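Local structure of SIS domain protein (Listeria monocytogenes str. 4b F2365, 3FXA) at the interface of chains A and B. The protein probably acts as a sugar-phosphate isomerase, built on a SIS domain of the kind that binds phosphorylated sugars. Residues are numbered along the deposited sequence; one frame, centred on the assembly and turned at random. Chains: chain A/B, SIS domain protein.

The interface of chains A and B. Residues chain A 18, 55, 155, 157, 160-161; chain B 62, 164, 168, 171-172.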
loop_
_atom_site.group_PDB
_atom_site.type_symbol
_atom_site.label_atom_id
_atom_site.label_comp_id
_atom_site.label_asym_id
_atom_site.label_seq_id
_atom_site.Cartn_x
_atom_site.Cartn_y
_atom_site.Cartn_z
ATOM N N GLU A 18 -22.891 -13.033 9.655
ATOM C CA GLU A 18 -21.426 -13.006 9.866
ATOM C C GLU A 18 -21.027 -13.810 11.105
ATOM O O GLU A 18 -20.096 -14.606 11.045
ATOM C CB GLU A 18 -20.883 -11.578 9.918
ATOM C CG GLU A 18 -20.948 -10.945 8.535
ATOM C CD GLU A 18 -20.197 -9.640 8.449
ATOM O OE1 GLU A 18 -20.200 -8.838 9.403
ATOM O OE2 GLU A 18 -19.592 -9.423 7.392
ATOM N N THR A 55 -11.201 -7.907 -2.054
ATOM C CA THR A 55 -11.514 -8.268 -0.669
ATOM C C THR A 55 -10.562 -9.357 -0.137
ATOM O O THR A 55 -10.127 -9.303 1.025
ATOM C CB THR A 55 -13.027 -8.635 -0.523
ATOM O OG1 THR A 55 -13.405 -8.615 0.859
ATOM C CG2 THR A 55 -13.363 -9.989 -1.183
ATOM N N LEU A 155 -20.843 -9.319 -2.490
ATOM C CA LEU A 155 -19.803 -8.580 -1.721
ATOM C C LEU A 155 -18.746 -9.444 -1.003
ATOM O O LEU A 155 -17.647 -8.953 -0.723
ATOM C CB LEU A 155 -20.414 -7.606 -0.684
ATOM C CG LEU A 155 -20.770 -6.178 -1.061
ATOM C CD1 LEU A 155 -21.322 -5.467 0.176
ATOM C CD2 LEU A 155 -19.557 -5.426 -1.585
ATOM N N THR A 157 -18.617 -10.519 2.156
ATOM C CA THR A 157 -18.302 -9.991 3.497
ATOM C C THR A 157 -18.106 -11.161 4.488
ATOM O O THR A 157 -17.074 -11.259 5.157
ATOM C CB THR A 157 -19.409 -9.025 4.014
ATOM O OG1 THR A 157 -20.685 -9.657 3.908
ATOM C CG2 THR A 157 -19.445 -7.705 3.216
ATOM N N THR A 160 -14.926 -13.191 3.516
ATOM C CA THR A 160 -13.726 -12.477 3.948
ATOM C C THR A 160 -13.474 -12.652 5.443
ATOM O O THR A 160 -12.348 -12.965 5.860
ATOM C CB THR A 160 -13.829 -10.990 3.603
ATOM O OG1 THR A 160 -14.151 -10.873 2.202
ATOM C CG2 THR A 160 -12.525 -10.272 3.913
HETATM N N MSE A 161 -14.547 -12.497 6.225
HETATM C CA MSE A 161 -14.487 -12.631 7.677
HETATM C C MSE A 161 -14.087 -14.051 8.075
HETATM O O MSE A 161 -13.257 -14.218 8.971
HETATM C CB MSE A 161 -15.818 -12.245 8.325
HETATM C CG MSE A 161 -15.675 -11.959 9.777
HETATM SE SE MSE A 161 -17.142 -10.877 10.376
HETATM C CE MSE A 161 -16.893 -9.326 9.251
ATOM N N LYS B 62 -10.369 -2.411 4.695
ATOM C CA LYS B 62 -11.537 -3.226 4.427
ATOM C C LYS B 62 -12.716 -2.272 4.143
ATOM O O LYS B 62 -13.405 -2.447 3.146
ATOM C CB LYS B 62 -11.837 -4.193 5.591
ATOM C CG LYS B 62 -12.530 -5.484 5.150
ATOM C CD LYS B 62 -13.947 -5.358 4.686
ATOM C CE LYS B 62 -14.500 -6.615 4.053
ATOM N NZ LYS B 62 -15.936 -6.435 3.676
ATOM N N ILE B 164 -14.890 -4.273 11.425
ATOM C CA ILE B 164 -15.132 -4.696 10.038
ATOM C C ILE B 164 -16.591 -5.076 9.891
ATOM O O ILE B 164 -17.264 -4.541 8.991
ATOM C CB ILE B 164 -14.177 -5.839 9.567
ATOM C CG1 ILE B 164 -12.732 -5.342 9.472
ATOM C CG2 ILE B 164 -14.664 -6.450 8.228
ATOM C CD1 ILE B 164 -11.729 -6.464 9.135
ATOM N N ASP B 168 -19.431 -3.576 7.583
ATOM C CA ASP B 168 -20.052 -4.513 6.637
ATOM C C ASP B 168 -21.564 -4.313 6.665
ATOM O O ASP B 168 -22.156 -4.152 5.605
ATOM C CB ASP B 168 -19.714 -5.981 6.908
ATOM C CG ASP B 168 -18.280 -6.361 6.489
ATOM O OD1 ASP B 168 -17.604 -5.592 5.760
ATOM O OD2 ASP B 168 -17.875 -7.468 6.841
ATOM N N ILE B 171 -22.499 -0.947 5.027
ATOM C CA ILE B 171 -22.352 -1.093 3.562
ATOM C C ILE B 171 -23.464 -1.964 2.950
ATOM O O ILE B 171 -24.055 -1.594 1.952
ATOM C CB ILE B 171 -20.917 -1.562 3.210
ATOM C CG1 ILE B 171 -19.929 -0.443 3.579
ATOM C CG2 ILE B 171 -20.775 -1.951 1.732
ATOM C CD1 ILE B 171 -18.451 -0.869 3.573
ATOM N N VAL B 172 -23.819 -3.071 3.591
ATOM C CA VAL B 172 -24.912 -3.930 3.113
ATOM C C VAL B 172 -26.242 -3.154 3.179
ATOM O O VAL B 172 -27.047 -3.229 2.245
ATOM C CB VAL B 172 -24.946 -5.279 3.886
ATOM C CG1 VAL B 172 -26.238 -6.044 3.616
ATOM C CG2 VAL B 172 -23.734 -6.110 3.479
HETATM O O HOH W 1 -15.943 -8.874 5.855
HETATM O O HOH W 2 -16.288 -8.321 1.476
#
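The carboxylate oxygen OD2 of B:Asp168 meets OE2 of A:Glu18 directly, at 2.7 Å, and reaches chain A again through water 1, which bonds the backbone O of A:Thr157. It illustrates how an interface acid can be held at once by its own chain, the partner and water, here where helices 157-177 of both chains pack, with helix 4-23 supplying A:Glu18 and helix 55-69 B:Lys62. The acidic side chains cross at about a right angle, their carboxylate planes 65° apart. Two acceptors this close would clash unless one acid carries a proton, perhaps A:Glu18, since the lysine should favour an ionised aspartate.

NZ of B:Lys62 forms a salt bridge with B:Asp168 OD1, 2.8 Å long, meeting it on the syn side but 29° out of the carboxylate plane. The lysine bends at chi2 (-70°) and then runs extended, which carries its ammonium across A:Thr157. Through water 2, shared with A:Leu155 O and A:Thr55 OG1, this ammonium links the aspartate to a polar cluster on chain A; the latter hydroxyl is paired with A:Thr160 OG1 at 2.7 Å.

Apolar groups flank this network. The selenomethionine A:Met161 bends near its end to set its CE methyl against CG2 of B:Ile164. The two-fold repeats the arrangement, consistent with a dimer inside the deposited tetramer. Beyond the carboxylates, CD1 of A:Leu155 touches CG2 of B:Ile171 at 3.9 Å.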